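Local coordinates for protein omega-class glutathione S-transferase (PDB 3WD6) that binds glutathione and, as an omega-class member of its superfamily, probably catalyses glutathione transfer and glutathione-dependent reduction of dehydroascorbate, at residues A[24-35]-A[54-62]. Residues are numbered along the deposited sequence; the frame is centred on the assembly and turned at random.
Sequences PPFNGKLRVYNM and DYEVVNIDL. With GSH (glutathione), chain J.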
loop_
_atom_site.group_PDB
_atom_site.type_symbol
_atom_site.label_atom_id
_atom_site.label_comp_id
_atom_site.label_asym_id
_atom_site.label_seq_id
_atom_site.Cartn_x
_atom_site.Cartn_y
_atom_site.Cartn_z
ATOM N N PRO A 24 -6.099 14.359 -18.088
ATOM C CA PRO A 24 -6.642 15.578 -17.460
ATOM C C PRO A 24 -5.550 16.636 -17.237
ATOM O O PRO A 24 -4.463 16.313 -16.753
ATOM C CB PRO A 24 -7.167 15.075 -16.111
ATOM C CG PRO A 24 -7.362 13.574 -16.311
ATOM C CD PRO A 24 -6.271 13.162 -17.245
ATOM N N PRO A 25 -5.829 17.895 -17.604
ATOM C CA PRO A 25 -4.829 18.969 -17.473
ATOM C C PRO A 25 -4.443 19.219 -16.013
ATOM O O PRO A 25 -5.316 19.156 -15.151
ATOM C CB PRO A 25 -5.554 20.202 -18.037
ATOM C CG PRO A 25 -7.034 19.857 -17.994
ATOM C CD PRO A 25 -7.112 18.369 -18.169
ATOM N N PHE A 26 -3.169 19.496 -15.739
ATOM C CA PHE A 26 -2.743 19.850 -14.385
ATOM C C PHE A 26 -3.498 21.109 -13.935
ATOM O O PHE A 26 -3.753 22.003 -14.746
ATOM C CB PHE A 26 -1.232 20.073 -14.358
ATOM C CG PHE A 26 -0.655 20.282 -12.970
ATOM C CD1 PHE A 26 -0.303 19.192 -12.168
ATOM C CD2 PHE A 26 -0.434 21.573 -12.473
ATOM C CE1 PHE A 26 0.245 19.387 -10.900
ATOM C CE2 PHE A 26 0.109 21.769 -11.203
ATOM C CZ PHE A 26 0.451 20.673 -10.426
ATOM N N ASN A 27 -3.861 21.175 -12.656
ATOM C CA ASN A 27 -4.712 22.254 -12.159
ATOM C C ASN A 27 -4.216 22.847 -10.832
ATOM O O ASN A 27 -4.940 23.619 -10.165
ATOM C CB ASN A 27 -6.175 21.789 -12.026
ATOM C CG ASN A 27 -6.367 20.719 -10.930
ATOM O OD1 ASN A 27 -6.127 20.970 -9.738
ATOM N ND2 ASN A 27 -6.826 19.531 -11.334
ATOM N N GLY A 28 -2.990 22.489 -10.448
ATOM C CA GLY A 28 -2.414 23.004 -9.216
ATOM C C GLY A 28 -2.382 22.006 -8.061
ATOM O O GLY A 28 -1.421 21.984 -7.273
ATOM N N LYS A 29 -3.428 21.187 -7.948
ATOM C CA LYS A 29 -3.475 20.141 -6.927
ATOM C C LYS A 29 -2.410 19.068 -7.162
ATOM O O LYS A 29 -2.279 18.553 -8.276
ATOM C CB LYS A 29 -4.848 19.471 -6.919
ATOM C CG LYS A 29 -5.886 20.139 -6.024
ATOM C CD LYS A 29 -6.863 19.088 -5.487
ATOM C CE LYS A 29 -8.250 19.676 -5.194
ATOM N NZ LYS A 29 -8.157 20.864 -4.323
ATOM N N LEU A 30 -1.649 18.740 -6.118
ATOM C CA LEU A 30 -0.787 17.565 -6.155
ATOM C C LEU A 30 -1.632 16.377 -6.597
ATOM O O LEU A 30 -2.736 16.142 -6.062
ATOM C CB LEU A 30 -0.174 17.287 -4.782
ATOM C CG LEU A 30 0.934 16.221 -4.810
ATOM C CD1 LEU A 30 2.148 16.637 -3.971
ATOM C CD2 LEU A 30 0.392 14.898 -4.343
ATOM N N ARG A 31 -1.128 15.642 -7.588
ATOM C CA ARG A 31 -1.884 14.559 -8.197
ATOM C C ARG A 31 -1.173 13.220 -8.074
ATOM O O ARG A 31 0.039 13.105 -8.344
ATOM C CB ARG A 31 -2.125 14.853 -9.676
ATOM C CG ARG A 31 -2.489 13.601 -10.490
ATOM C CD ARG A 31 -2.615 13.927 -11.961
ATOM N NE ARG A 31 -3.632 14.952 -12.206
ATOM C CZ ARG A 31 -3.893 15.458 -13.406
ATOM N NH1 ARG A 31 -3.204 15.034 -14.458
ATOM N NH2 ARG A 31 -4.829 16.383 -13.556
ATOM N N VAL A 32 -1.932 12.193 -7.702
ATOM C CA VAL A 32 -1.386 10.841 -7.654
ATOM C C VAL A 32 -1.898 10.012 -8.825
ATOM O O VAL A 32 -3.117 9.848 -8.968
ATOM C CB VAL A 32 -1.815 10.104 -6.353
ATOM C CG1 VAL A 32 -1.155 8.716 -6.256
ATOM C CG2 VAL A 32 -1.483 10.945 -5.127
ATOM N N TYR A 33 -0.985 9.481 -9.642
ATOM C CA TYR A 33 -1.358 8.430 -10.598
ATOM C C TYR A 33 -1.416 7.113 -9.832
ATOM O O TYR A 33 -0.404 6.645 -9.282
ATOM C CB TYR A 33 -0.396 8.370 -11.810
ATOM C CG TYR A 33 -0.472 9.655 -12.598
ATOM C CD1 TYR A 33 -1.491 9.863 -13.516
ATOM C CD2 TYR A 33 0.432 10.697 -12.370
ATOM C CE1 TYR A 33 -1.598 11.051 -14.215
ATOM C CE2 TYR A 33 0.331 11.899 -13.071
ATOM C CZ TYR A 33 -0.688 12.065 -13.988
ATOM O OH TYR A 33 -0.816 13.243 -14.684
ATOM N N ASN A 34 -2.610 6.527 -9.790
ATOM C CA ASN A 34 -2.921 5.457 -8.848
ATOM C C ASN A 34 -3.614 4.298 -9.549
ATOM O O ASN A 34 -4.062 4.453 -10.699
ATOM C CB ASN A 34 -3.884 6.055 -7.806
ATOM C CG ASN A 34 -4.225 5.102 -6.677
ATOM O OD1 ASN A 34 -3.342 4.490 -6.055
ATOM N ND2 ASN A 34 -5.524 4.984 -6.387
ATOM N N MET A 35 -3.694 3.142 -8.884
ATOM C CA MET A 35 -4.811 2.241 -9.155
ATOM C C MET A 35 -5.323 1.658 -7.848
ATOM O O MET A 35 -4.539 1.261 -6.982
ATOM C CB MET A 35 -4.528 1.210 -10.242
ATOM C CG MET A 35 -4.069 -0.112 -9.762
ATOM S SD MET A 35 -5.387 -1.342 -9.468
ATOM C CE MET A 35 -4.292 -2.778 -9.348
ATOM N N ASP A 54 -3.575 18.133 0.657
ATOM C CA ASP A 54 -4.613 18.115 -0.380
ATOM C C ASP A 54 -4.044 17.523 -1.678
ATOM O O ASP A 54 -2.903 17.810 -2.065
ATOM C CB ASP A 54 -5.200 19.503 -0.634
ATOM C CG ASP A 54 -6.500 19.442 -1.436
ATOM O OD1 ASP A 54 -7.379 18.623 -1.085
ATOM O OD2 ASP A 54 -6.638 20.186 -2.437
ATOM N N TYR A 55 -4.827 16.666 -2.323
ATOM C CA TYR A 55 -4.402 16.071 -3.577
ATOM C C TYR A 55 -5.598 15.560 -4.355
ATOM O O TYR A 55 -6.744 15.616 -3.879
ATOM C CB TYR A 55 -3.385 14.943 -3.346
ATOM C CG TYR A 55 -3.952 13.721 -2.657
ATOM C CD1 TYR A 55 -4.174 13.714 -1.283
ATOM C CD2 TYR A 55 -4.247 12.558 -3.377
ATOM C CE1 TYR A 55 -4.673 12.591 -0.636
ATOM C CE2 TYR A 55 -4.754 11.427 -2.743
ATOM C CZ TYR A 55 -4.967 11.449 -1.366
ATOM O OH TYR A 55 -5.480 10.340 -0.709
ATOM N N GLU A 56 -5.319 15.090 -5.568
ATOM C CA GLU A 56 -6.329 14.485 -6.429
ATOM C C GLU A 56 -5.778 13.142 -6.911
ATOM O O GLU A 56 -4.545 12.923 -6.936
ATOM C CB GLU A 56 -6.641 15.394 -7.632
ATOM C CG GLU A 56 -5.393 15.743 -8.451
ATOM C CD GLU A 56 -5.719 16.480 -9.741
ATOM O OE1 GLU A 56 -4.881 16.456 -10.675
ATOM O OE2 GLU A 56 -6.805 17.094 -9.819
ATOM N N VAL A 57 -6.689 12.250 -7.291
ATOM C CA VAL A 57 -6.306 10.922 -7.742
ATOM C C VAL A 57 -6.684 10.754 -9.204
ATOM O O VAL A 57 -7.807 11.044 -9.583
ATOM C CB VAL A 57 -7.037 9.818 -6.924
ATOM C CG1 VAL A 57 -6.719 8.422 -7.468
ATOM C CG2 VAL A 57 -6.702 9.921 -5.431
ATOM N N VAL A 58 -5.744 10.290 -10.021
ATOM C CA VAL A 58 -6.063 9.815 -11.364
ATOM C C VAL A 58 -5.819 8.308 -11.424
ATOM O O VAL A 58 -4.687 7.853 -11.255
ATOM C CB VAL A 58 -5.236 10.534 -12.468
ATOM C CG1 VAL A 58 -5.449 9.834 -13.828
ATOM C CG2 VAL A 58 -5.635 12.000 -12.560
ATOM N N ASN A 59 -6.878 7.530 -11.635
ATOM C CA ASN A 59 -6.747 6.069 -11.646
ATOM C C ASN A 59 -6.373 5.501 -13.008
ATOM O O ASN A 59 -6.845 5.978 -14.040
ATOM C CB ASN A 59 -8.006 5.419 -11.092
ATOM C CG ASN A 59 -8.102 5.571 -9.595
ATOM O OD1 ASN A 59 -7.078 5.514 -8.887
ATOM N ND2 ASN A 59 -9.319 5.784 -9.094
ATOM N N ILE A 60 -5.514 4.492 -13.014
ATOM C CA ILE A 60 -4.967 3.977 -14.268
ATOM C C ILE A 60 -5.273 2.507 -14.461
ATOM O O ILE A 60 -4.922 1.686 -13.611
ATOM C CB ILE A 60 -3.433 4.103 -14.315
ATOM C CG1 ILE A 60 -2.986 5.572 -14.173
ATOM C CG2 ILE A 60 -2.906 3.457 -15.561
ATOM C CD1 ILE A 60 -3.431 6.497 -15.297
ATOM N N ASP A 61 -5.917 2.188 -15.584
ATOM C CA ASP A 61 -6.117 0.810 -16.035
ATOM C C ASP A 61 -4.754 0.222 -16.422
ATOM O O ASP A 61 -4.112 0.698 -17.360
ATOM C CB ASP A 61 -7.073 0.809 -17.231
ATOM C CG ASP A 61 -7.512 -0.580 -17.633
ATOM O OD1 ASP A 61 -6.631 -1.437 -17.844
ATOM O OD2 ASP A 61 -8.738 -0.817 -17.741
ATOM N N LEU A 62 -4.302 -0.795 -15.693
ATOM C CA LEU A 62 -2.948 -1.323 -15.871
ATOM C C LEU A 62 -2.871 -2.453 -16.888
ATOM O O LEU A 62 -1.802 -3.015 -17.127
ATOM C CB LEU A 62 -2.410 -1.845 -14.541
ATOM C CG LEU A 62 -2.168 -0.816 -13.453
ATOM C CD1 LEU A 62 -1.601 -1.520 -12.236
ATOM C CD2 LEU A 62 -1.214 0.279 -13.948
HETATM N N1 GSH J . 8.740 -0.586 -6.900
HETATM C CA1 GSH J . 7.506 0.083 -7.327
HETATM C C1 GSH J . 6.942 1.002 -6.248
HETATM O O11 GSH J . 6.239 2.035 -6.547
HETATM O O12 GSH J . 7.208 0.744 -5.022
HETATM C CB1 GSH J . 6.500 -0.982 -7.742
HETATM C CG1 GSH J . 5.084 -0.565 -7.976
HETATM C CD1 GSH J . 4.238 -1.549 -8.744
HETATM O OE1 GSH J . 4.572 -2.721 -8.884
HETATM N N2 GSH J . 3.006 -1.120 -9.335
HETATM C CA2 GSH J . 2.243 -2.118 -10.091
HETATM C C2 GSH J . 2.253 -1.699 -11.546
HETATM O O2 GSH J . 2.086 -0.516 -11.820
HETATM C CB2 GSH J . 0.838 -2.153 -9.604
HETATM S SG2 GSH J . 0.488 -3.008 -8.111
HETATM N N3 GSH J . 2.440 -2.687 -12.586
HETATM C CA3 GSH J . 2.442 -2.278 -13.991
HETATM C C3 GSH J . 2.004 -3.298 -14.964
HETATM O O31 GSH J . 0.845 -3.785 -14.876
HETATM O O32 GSH J . 2.785 -3.663 -15.877
HETATM O O HOH W 1 -3.763 18.801 -10.822
HETATM O O HOH W 2 -2.042 20.237 -3.560
#
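Strands 31-34 and 56-60 run parallel, Arg31 beside Glu56 and Asn34 beside Asn59, their axes 4.7 Å apart and joined by backbone hydrogen bonds such as Val32 N to Glu56 O and Val58 N to Val32 O. On the face carrying Arg31, Tyr33 and Val58, the carboxylate of Glu56 joins Arg31 to Asn27: OE1 forms a salt bridge with Arg31 NE, modelled at a short 2.5 Å, and also takes a water, and OE2 is met on its syn side by Asn27 ND2 at 2.9 Å. Guanidinium and carboxylate are only 20° apart in plane, whereas the Asn27 amide stands nearly perpendicular to the carboxylate. The bend at chi3 (-59°) turns the Arg31 guanidinium out of line with its extended inner chain, and within its plane NH1 and NH2 both grip Pro24 O while NH1 also reaches Tyr33 OH, which bonds Glu82 as well. Val58 CG2 lies over one guanidinium face, 3.6 Å from Arg31 NE, and Val58 lies alongside Tyr33, its CB near Tyr33 CD1. A leucine in place of Arg31 would probably leave Glu56 without its charged mate and the loop at Pro24 free to shift. On the other face, Asn34 ND2 donates to Asn59 OD1 in that carbonyl's plane (3.0 Å), and Val32 CG2 touches Tyr55 CD2 at 3.6 Å; Val32 and Tyr55 also pack on helix 39-51, where Asn49 binds Tyr55 OH. Farther along, Met35 CG meets Leu62 CD1 at 3.8 Å, and the same methyl approaches glutathione CB2. Together with helix 39-51, the two strands form the beta-alpha-beta unit of the thioredoxin-like N-terminal domain of glutathione transferases, with Leu62, in the same segment as the second strand, lining the glutathione pocket.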